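Long-range contacts in cytosolic phospholipase A2 delta (Homo sapiens, PDB 5IZ5), which hydrolyses glycerophospholipids at the sn-2 position in a calcium-dependent manner, with a preference for linoleic acid there: residues P49-Q54 with L94-E99; V30-A35 with E78-L83. The protein carries 3 engineered substitutions. All coordinates share one frame; numbering follows the deposited sequence.

Interaction 1: residues P49-Q54 with L94-E99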
ATOM      1  N   PRO B  49     -32.328 -15.606 -21.389  1.00 78.23           N
ATOM      2  CA  PRO B  49     -31.093 -14.836 -21.399  1.00 78.18           C
ATOM      3  C   PRO B  49     -31.251 -13.337 -21.668  1.00 74.59           C
ATOM      4  O   PRO B  49     -32.087 -12.926 -22.478  1.00 73.31           O
ATOM      5  CB  PRO B  49     -30.298 -15.492 -22.528  1.00 79.13           C
ATOM      6  CG  PRO B  49     -31.335 -16.025 -23.466  1.00 79.63           C
ATOM      7  CD  PRO B  49     -32.650 -16.107 -22.737  1.00 78.87           C
ATOM      8  N   TYR B  50     -30.442 -12.545 -20.966  1.00 70.18           N
ATOM      9  CA  TYR B  50     -30.255 -11.125 -21.262  1.00 68.04           C
ATOM     10  C   TYR B  50     -28.765 -10.801 -21.215  1.00 66.68           C
ATOM     11  O   TYR B  50     -27.995 -11.496 -20.542  1.00 61.88           O
ATOM     12  CB  TYR B  50     -31.022 -10.247 -20.271  1.00 66.63           C
ATOM     13  CG  TYR B  50     -30.643 -10.446 -18.821  1.00 67.05           C
ATOM     14  CD1 TYR B  50     -29.657  -9.660 -18.226  1.00 66.37           C
ATOM     15  CD2 TYR B  50     -31.277 -11.412 -18.038  1.00 66.93           C
ATOM     16  CE1 TYR B  50     -29.314  -9.833 -16.897  1.00 66.37           C
ATOM     17  CE2 TYR B  50     -30.936 -11.594 -16.708  1.00 65.69           C
ATOM     18  CZ  TYR B  50     -29.957 -10.800 -16.144  1.00 64.71           C
ATOM     19  OH  TYR B  50     -29.607 -10.966 -14.831  1.00 62.89           O
ATOM     20  N   VAL B  51     -28.362  -9.750 -21.928  1.00 65.33           N
ATOM     21  CA  VAL B  51     -26.963  -9.330 -21.949  1.00 64.46           C
ATOM     22  C   VAL B  51     -26.763  -8.070 -21.116  1.00 62.84           C
ATOM     23  O   VAL B  51     -27.554  -7.129 -21.180  1.00 62.38           O
ATOM     24  CB  VAL B  51     -26.455  -9.071 -23.383  1.00 66.09           C
ATOM     25  CG1 VAL B  51     -24.972  -8.719 -23.371  1.00 66.60           C
ATOM     26  CG2 VAL B  51     -26.696 -10.290 -24.260  1.00 65.80           C
ATOM     27  N   ILE B  52     -25.691  -8.068 -20.334  1.00 61.70           N
ATOM     28  CA  ILE B  52     -25.267  -6.891 -19.594  1.00 62.36           C
ATOM     29  C   ILE B  52     -24.020  -6.330 -20.273  1.00 61.06           C
ATOM     30  O   ILE B  52     -23.137  -7.095 -20.669  1.00 59.99           O
ATOM     31  CB  ILE B  52     -25.011  -7.246 -18.113  1.00 63.36           C
ATOM     32  CG1 ILE B  52     -26.365  -7.557 -17.447  1.00 65.40           C
ATOM     33  CG2 ILE B  52     -24.276  -6.126 -17.385  1.00 63.59           C
ATOM     34  CD1 ILE B  52     -26.407  -7.529 -15.929  1.00 68.48           C
ATOM     35  N   LEU B  53     -23.971  -5.006 -20.428  1.00 59.60           N
ATOM     36  CA  LEU B  53     -22.770  -4.318 -20.895  1.00 58.53           C
ATOM     37  C   LEU B  53     -22.268  -3.376 -19.814  1.00 56.82           C
ATOM     38  O   LEU B  53     -23.018  -2.537 -19.305  1.00 55.75           O
ATOM     39  CB  LEU B  53     -23.032  -3.504 -22.159  1.00 58.49           C
ATOM     40  CG  LEU B  53     -23.704  -4.181 -23.350  1.00 62.15           C
ATOM     41  CD1 LEU B  53     -23.753  -3.205 -24.516  1.00 63.88           C
ATOM     42  CD2 LEU B  53     -22.980  -5.450 -23.760  1.00 64.18           C
ATOM     43  N   GLN B  54     -20.995  -3.526 -19.470  1.00 55.31           N
ATOM     44  CA  GLN B  54     -20.324  -2.634 -18.543  1.00 54.74           C
ATOM     45  C   GLN B  54     -19.009  -2.216 -19.167  1.00 52.69           C
ATOM     46  O   GLN B  54     -18.342  -3.013 -19.813  1.00 52.70           O
ATOM     47  CB  GLN B  54     -20.047  -3.345 -17.226  1.00 55.99           C
ATOM     48  CG  GLN B  54     -21.282  -3.806 -16.483  1.00 57.92           C
ATOM     49  CD  GLN B  54     -20.913  -4.831 -15.436  1.00 59.13           C
ATOM     50  OE1 GLN B  54     -20.501  -5.941 -15.777  1.00 59.09           O
ATOM     51  NE2 GLN B  54     -21.025  -4.470 -14.171  1.00 58.80           N
ATOM     52  N   LEU B  94     -18.973  -7.934 -21.597  1.00 60.23           N
ATOM     53  CA  LEU B  94     -20.239  -8.417 -22.125  1.00 62.44           C
ATOM     54  C   LEU B  94     -20.563  -9.743 -21.444  1.00 64.14           C
ATOM     55  O   LEU B  94     -19.853 -10.735 -21.627  1.00 62.68           O
ATOM     56  CB  LEU B  94     -20.168  -8.589 -23.641  1.00 62.79           C
ATOM     57  CG  LEU B  94     -19.704  -7.359 -24.430  1.00 64.32           C
ATOM     58  CD1 LEU B  94     -18.193  -7.357 -24.609  1.00 67.30           C
ATOM     59  CD2 LEU B  94     -20.370  -7.299 -25.791  1.00 64.29           C
ATOM     60  N   SER B  95     -21.623  -9.739 -20.639  1.00 64.80           N
ATOM     61  CA  SER B  95     -22.030 -10.914 -19.873  1.00 66.48           C
ATOM     62  C   SER B  95     -23.464 -11.302 -20.217  1.00 69.51           C
ATOM     63  O   SER B  95     -24.338 -10.440 -20.300  1.00 69.94           O
ATOM     64  CB  SER B  95     -21.928 -10.627 -18.376  1.00 64.96           C
ATOM     65  OG  SER B  95     -20.594 -10.342 -17.997  1.00 66.24           O
ATOM     66  N   ILE B  96     -23.700 -12.597 -20.423  1.00 71.65           N
ATOM     67  CA  ILE B  96     -25.053 -13.114 -20.608  1.00 70.81           C
ATOM     68  C   ILE B  96     -25.465 -13.825 -19.330  1.00 70.36           C
ATOM     69  O   ILE B  96     -24.740 -14.689 -18.831  1.00 70.52           O
ATOM     70  CB  ILE B  96     -25.164 -14.098 -21.787  1.00 70.26           C
ATOM     71  CG1 ILE B  96     -24.557 -13.479 -23.048  1.00 70.02           C
ATOM     72  CG2 ILE B  96     -26.625 -14.477 -22.016  1.00 71.83           C
ATOM     73  CD1 ILE B  96     -24.513 -14.406 -24.245  1.00 70.24           C
ATOM     74  N   TYR B  97     -26.620 -13.439 -18.799  1.00 70.31           N
ATOM     75  CA  TYR B  97     -27.167 -14.048 -17.596  1.00 70.91           C
ATOM     76  C   TYR B  97     -28.464 -14.784 -17.927  1.00 73.42           C
ATOM     77  O   TYR B  97     -29.129 -14.471 -18.916  1.00 71.10           O
ATOM     78  CB  TYR B  97     -27.425 -12.976 -16.539  1.00 69.60           C
ATOM     79  CG  TYR B  97     -26.183 -12.478 -15.839  1.00 69.61           C
ATOM     80  CD1 TYR B  97     -25.718 -13.096 -14.679  1.00 69.13           C
ATOM     81  CD2 TYR B  97     -25.479 -11.380 -16.326  1.00 68.39           C
ATOM     82  CE1 TYR B  97     -24.584 -12.638 -14.030  1.00 68.63           C
ATOM     83  CE2 TYR B  97     -24.342 -10.916 -15.685  1.00 67.39           C
ATOM     84  CZ  TYR B  97     -23.902 -11.545 -14.538  1.00 69.17           C
ATOM     85  OH  TYR B  97     -22.775 -11.088 -13.901  1.00 71.62           O
ATOM     86  N   ASP B  98     -28.808 -15.757 -17.086  1.00 74.90           N
ATOM     87  CA  ASP B  98     -30.036 -16.537 -17.227  1.00 76.93           C
ATOM     88  C   ASP B  98     -31.018 -16.047 -16.167  1.00 76.42           C
ATOM     89  O   ASP B  98     -30.773 -16.217 -14.972  1.00 76.42           O
ATOM     90  CB  ASP B  98     -29.730 -18.026 -17.038  1.00 78.54           C
ATOM     91  CG  ASP B  98     -30.956 -18.924 -17.218  1.00 80.20           C
ATOM     92  OD1 ASP B  98     -32.056 -18.434 -17.551  1.00 76.64           O
ATOM     93  OD2 ASP B  98     -30.809 -20.146 -17.029  1.00 83.64           O
ATOM     94  N   GLU B  99     -32.121 -15.439 -16.601  1.00 75.38           N
ATOM     95  CA  GLU B  99     -33.064 -14.832 -15.662  1.00 74.00           C
ATOM     96  C   GLU B  99     -33.873 -15.870 -14.883  1.00 71.74           C
ATOM     97  O   GLU B  99     -34.457 -16.785 -15.464  1.00 66.95           O
ATOM     98  CB  GLU B  99     -34.013 -13.872 -16.377  1.00 74.86           C
ATOM     99  CG  GLU B  99     -34.862 -13.052 -15.415  1.00 77.34           C
ATOM    100  CD  GLU B  99     -35.666 -11.981 -16.120  1.00 77.88           C
ATOM    101  OE1 GLU B  99     -36.763 -12.293 -16.627  1.00 78.93           O
ATOM    102  OE2 GLU B  99     -35.200 -10.825 -16.171  1.00 79.98           O
TER
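Tyr50 lays its ring over the root of Tyr97, so that Tyr97 CB sits under one face, 3.8 Å from the centroid of the Tyr50 ring: a CH-pi contact. This is the tight spot, Tyr50 CZ coming within 3.4 Å of Tyr97 CB. The two rings run nearly parallel, with planes 18° apart, but are slid so far that they barely overlap. The position of CG between the backbone N and the carbonyl carbon (chi1 59°) swings the Tyr50 ring across to the neighbouring strand, where Glu99 CB meets its edge 3.8 Å from Tyr50 CE2. The phenol oxygen is hydrogen-bonded to Asp105, and Lys64 makes a cation-pi contact with the ring. An alanine in place of Tyr50 would probably leave Tyr97 CB uncovered and Asp105 without its hydroxyl partner. Packing is looser at the outer ring of Tyr97, where Ile52 CD1 just reaches Tyr97 CE2 at 4.0 Å; Tyr97, Asp98 and Glu99, all partly exposed, form the solvent side.

Beneath the rings four hydrogen bonds join the antiparallel backbones, two each in the pairs Tyr50-Tyr97 and Ile52-Ser95; the shortest runs from Ile52 N to Ser95 O, 2.7 Å and almost straight at 172°. The other face is buried and apolar: Pro49 CB meets Ile96 CG2 at 3.8 Å, Val51 CG2 meets Ile96 CG1 at 4.0 Å and Leu53 CD2 meets Leu94 CD2 at 3.8 Å. Val51, Leu53 and Ile96 also pack on strand 21-36.

At the end of strand 91-98, on the face of Pro49 and Ile96, Asp98 OD1 accepts a hydrogen bond from Asp48 N. A regularly hydrogen-bonded strand pair with one apolar face thus brings an acidic side chain to the predicted calcium site.

Interaction 2: residues V30-A35 with E78-L83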
ATOM      1  N   VAL B  30     -22.465   0.007 -29.654  1.00 70.06           N
ATOM      2  CA  VAL B  30     -22.307  -1.435 -29.484  1.00 70.22           C
ATOM      3  C   VAL B  30     -23.651  -2.079 -29.786  1.00 71.94           C
ATOM      4  O   VAL B  30     -24.614  -1.880 -29.039  1.00 71.27           O
ATOM      5  CB  VAL B  30     -21.873  -1.793 -28.046  1.00 68.73           C
ATOM      6  CG1 VAL B  30     -21.657  -3.299 -27.897  1.00 68.37           C
ATOM      7  CG2 VAL B  30     -20.606  -1.037 -27.671  1.00 68.56           C
ATOM      8  N   ARG B  31     -23.718  -2.838 -30.878  1.00 75.54           N
ATOM      9  CA  ARG B  31     -24.963  -3.510 -31.266  1.00 78.26           C
ATOM     10  C   ARG B  31     -24.904  -4.995 -30.918  1.00 75.84           C
ATOM     11  O   ARG B  31     -24.207  -5.768 -31.577  1.00 75.22           O
ATOM     12  CB  ARG B  31     -25.246  -3.323 -32.759  1.00 81.39           C
ATOM     13  CG  ARG B  31     -26.619  -3.824 -33.196  1.00 84.06           C
ATOM     14  CD  ARG B  31     -26.944  -3.447 -34.638  1.00 84.86           C
ATOM     15  NE  ARG B  31     -27.283  -2.029 -34.784  1.00 84.20           N
ATOM     16  CZ  ARG B  31     -28.443  -1.477 -34.427  1.00 83.49           C
ATOM     17  NH1 ARG B  31     -29.410  -2.210 -33.878  1.00 84.38           N
ATOM     18  NH2 ARG B  31     -28.639  -0.175 -34.609  1.00 82.58           N
ATOM     19  N   VAL B  32     -25.649  -5.376 -29.882  1.00 75.69           N
ATOM     20  CA  VAL B  32     -25.735  -6.768 -29.439  1.00 77.19           C
ATOM     21  C   VAL B  32     -26.739  -7.479 -30.342  1.00 77.27           C
ATOM     22  O   VAL B  32     -27.936  -7.207 -30.279  1.00 77.76           O
ATOM     23  CB  VAL B  32     -26.188  -6.859 -27.962  1.00 77.30           C
ATOM     24  CG1 VAL B  32     -26.296  -8.309 -27.500  1.00 77.27           C
ATOM     25  CG2 VAL B  32     -25.225  -6.094 -27.066  1.00 77.11           C
ATOM     26  N   LEU B  33     -26.251  -8.382 -31.186  1.00 78.85           N
ATOM     27  CA  LEU B  33     -27.098  -9.031 -32.185  1.00 80.32           C
ATOM     28  C   LEU B  33     -27.792 -10.276 -31.634  1.00 81.38           C
ATOM     29  O   LEU B  33     -29.008 -10.277 -31.422  1.00 79.66           O
ATOM     30  CB  LEU B  33     -26.275  -9.392 -33.428  1.00 80.18           C
ATOM     31  CG  LEU B  33     -25.668  -8.213 -34.190  1.00 79.56           C
ATOM     32  CD1 LEU B  33     -24.664  -8.712 -35.217  1.00 79.64           C
ATOM     33  CD2 LEU B  33     -26.762  -7.389 -34.854  1.00 79.08           C
ATOM     34  N   GLU B  34     -27.013 -11.327 -31.398  1.00 83.60           N
ATOM     35  CA  GLU B  34     -27.559 -12.620 -31.007  1.00 85.68           C
ATOM     36  C   GLU B  34     -26.490 -13.495 -30.378  1.00 85.84           C
ATOM     37  O   GLU B  34     -25.296 -13.201 -30.479  1.00 85.79           O
ATOM     38  CB  GLU B  34     -28.140 -13.339 -32.228  1.00 86.70           C
ATOM     39  CG  GLU B  34     -27.107 -13.716 -33.281  1.00 87.82           C
ATOM     40  CD  GLU B  34     -27.709 -14.485 -34.440  1.00 88.90           C
ATOM     41  OE1 GLU B  34     -28.607 -13.941 -35.112  1.00 88.78           O
ATOM     42  OE2 GLU B  34     -27.277 -15.630 -34.688  1.00 88.84           O
ATOM     43  N   ALA B  35     -26.933 -14.574 -29.739  1.00 88.12           N
ATOM     44  CA  ALA B  35     -26.035 -15.581 -29.194  1.00 90.48           C
ATOM     45  C   ALA B  35     -26.519 -16.975 -29.586  1.00 93.76           C
ATOM     46  O   ALA B  35     -27.686 -17.157 -29.938  1.00 93.71           O
ATOM     47  CB  ALA B  35     -25.944 -15.453 -27.681  1.00 89.71           C
ATOM     48  N   GLU B  78     -30.174  -5.202 -30.158  1.00 80.49           N
ATOM     49  CA  GLU B  78     -30.260  -3.924 -29.454  1.00 78.78           C
ATOM     50  C   GLU B  78     -28.910  -3.218 -29.492  1.00 77.56           C
ATOM     51  O   GLU B  78     -27.861  -3.861 -29.375  1.00 75.91           O
ATOM     52  CB  GLU B  78     -30.700  -4.130 -28.004  1.00 78.40           C
ATOM     53  CG  GLU B  78     -32.142  -4.577 -27.850  1.00 78.73           C
ATOM     54  CD  GLU B  78     -32.517  -4.824 -26.402  1.00 79.57           C
ATOM     55  OE1 GLU B  78     -32.371  -3.894 -25.583  1.00 77.51           O
ATOM     56  OE2 GLU B  78     -32.965  -5.946 -26.084  1.00 80.33           O
ATOM     57  N   ALA B  79     -28.951  -1.895 -29.641  1.00 74.53           N
ATOM     58  CA  ALA B  79     -27.746  -1.077 -29.722  1.00 73.00           C
ATOM     59  C   ALA B  79     -27.653  -0.135 -28.532  1.00 71.84           C
ATOM     60  O   ALA B  79     -28.666   0.364 -28.045  1.00 71.34           O
ATOM     61  CB  ALA B  79     -27.738  -0.284 -31.015  1.00 71.75           C
ATOM     62  N   PHE B  80     -26.425   0.096 -28.072  1.00 72.44           N
ATOM     63  CA  PHE B  80     -26.157   0.983 -26.942  1.00 71.73           C
ATOM     64  C   PHE B  80     -24.964   1.889 -27.271  1.00 72.22           C
ATOM     65  O   PHE B  80     -24.100   1.524 -28.075  1.00 69.71           O
ATOM     66  CB  PHE B  80     -25.882   0.155 -25.682  1.00 71.42           C
ATOM     67  CG  PHE B  80     -26.967  -0.839 -25.349  1.00 69.83           C
ATOM     68  CD1 PHE B  80     -27.999  -0.500 -24.485  1.00 69.04           C
ATOM     69  CD2 PHE B  80     -26.949  -2.120 -25.890  1.00 70.38           C
ATOM     70  CE1 PHE B  80     -28.995  -1.413 -24.170  1.00 69.38           C
ATOM     71  CE2 PHE B  80     -27.945  -3.038 -25.581  1.00 70.91           C
ATOM     72  CZ  PHE B  80     -28.968  -2.683 -24.717  1.00 70.24           C
ATOM     73  N   ARG B  81     -24.922   3.064 -26.647  1.00 72.17           N
ATOM     74  CA  ARG B  81     -23.929   4.095 -26.971  1.00 76.37           C
ATOM     75  C   ARG B  81     -23.121   4.567 -25.769  1.00 74.66           C
ATOM     76  O   ARG B  81     -23.691   4.899 -24.729  1.00 74.01           O
ATOM     77  CB  ARG B  81     -24.623   5.294 -27.608  1.00 79.81           C
ATOM     78  CG  ARG B  81     -24.929   5.084 -29.074  1.00 83.54           C
ATOM     79  CD  ARG B  81     -26.018   6.047 -29.549  1.00 87.72           C
ATOM     80  NE  ARG B  81     -27.258   5.363 -29.916  1.00 91.17           N
ATOM     81  CZ  ARG B  81     -28.288   5.122 -29.101  1.00 93.21           C
ATOM     82  NH1 ARG B  81     -28.270   5.499 -27.823  1.00 94.47           N
ATOM     83  NH2 ARG B  81     -29.356   4.492 -29.576  1.00 93.95           N
ATOM     84  N   PHE B  82     -21.796   4.589 -25.936  1.00 72.37           N
ATOM     85  CA  PHE B  82     -20.858   5.092 -24.934  1.00 68.67           C
ATOM     86  C   PHE B  82     -20.030   6.260 -25.479  1.00 65.17           C
ATOM     87  O   PHE B  82     -19.675   6.276 -26.654  1.00 66.10           O
ATOM     88  CB  PHE B  82     -19.855   3.995 -24.568  1.00 68.38           C
ATOM     89  CG  PHE B  82     -20.454   2.781 -23.890  1.00 70.27           C
ATOM     90  CD1 PHE B  82     -20.533   2.716 -22.508  1.00 70.90           C
ATOM     91  CD2 PHE B  82     -20.878   1.679 -24.626  1.00 70.94           C
ATOM     92  CE1 PHE B  82     -21.048   1.595 -21.870  1.00 72.11           C
ATOM     93  CE2 PHE B  82     -21.399   0.548 -23.993  1.00 71.93           C
ATOM     94  CZ  PHE B  82     -21.481   0.507 -22.612  1.00 72.08           C
ATOM     95  N   LEU B  83     -19.686   7.215 -24.621  1.00 62.21           N
ATOM     96  CA  LEU B  83     -18.615   8.163 -24.931  1.00 59.51           C
ATOM     97  C   LEU B  83     -17.276   7.551 -24.489  1.00 59.45           C
ATOM     98  O   LEU B  83     -17.125   7.136 -23.341  1.00 57.42           O
ATOM     99  CB  LEU B  83     -18.863   9.524 -24.271  1.00 59.86           C
ATOM    100  CG  LEU B  83     -18.483  10.742 -25.147  1.00 61.45           C
ATOM    101  CD1 LEU B  83     -19.202  10.721 -26.494  1.00 60.82           C
ATOM    102  CD2 LEU B  83     -18.765  12.063 -24.441  1.00 61.18           C
TER
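The antiparallel pairing of strands 21-36 and 75-85 belongs to the beta-sandwich of the N-terminal C2 domain, and here residues 30-32 lie against 78-80. Val30 and Phe80 form a hydrogen-bonded pair, Val30 N giving a nearly straight bond to Phe80 O at 2.7 Å, while the return bond from Phe80 N to Val30 O arrives 32° out of the carbonyl plane. Val32 and Glu78 repeat the pattern with more bent bonds: the one from Val32 N to Glu78 O is 2.7 Å long, but its angle at the hydrogen is 141°.

Between them Arg31 faces Ala79 on the other side of the sheet, their CA atoms only 4.0 Å apart. The Arg31 chain leaves extended, with CG anti to the backbone N (chi1 -172°), then bends at its third torsion, which folds the guanidinium flat over the methyl; Ala79 CB lies 3.7 Å from Arg31 CZ, over the centre of one face. On the Val30-Phe80 side the contacts are looser. Val30 CG2 touches the edge of the Phe82 ring, 4.1 Å from Phe82 CE2, and Val32 CG2 comes near the Phe80 edge, 4.4 Å from Phe80 CE2. Glu78 turns its carboxylate to the backbone N of Lys66 instead of across the strands.

Past Val32 a classic beta bulge sets both Leu33 and Glu34 opposite Asp139 of strand 137-146, which borders strand 21-36 on its other edge. Phe80 and Phe82 both meet Phe63 of strand 62-64, and Val30, Val32 and Phe80 pack on strand 49-55 in the facing sheet.

In the fold
Interactions 1 and 2 lie in the two facing sheets of the N-terminal C2 domain, their centres about 12 Å apart. Along the chain they come in the order 30-35, 49-54, 78-83, 94-99, so the four segments alternate between the two sheets. Side chains close the space between: Leu53 CD1 rests 3.6 Å from Phe80 CD2, Val51 CG2 meets Val32 CG1 at 3.8 Å, and Ile96 CD1 reaches Ala35 CB. Interaction 1 ends at the predicted calcium site, whereas interaction 2 is strand pairing away from the annotated sites. Together they supply part of the apolar interior of the domain that mediates membrane association upon calcium binding.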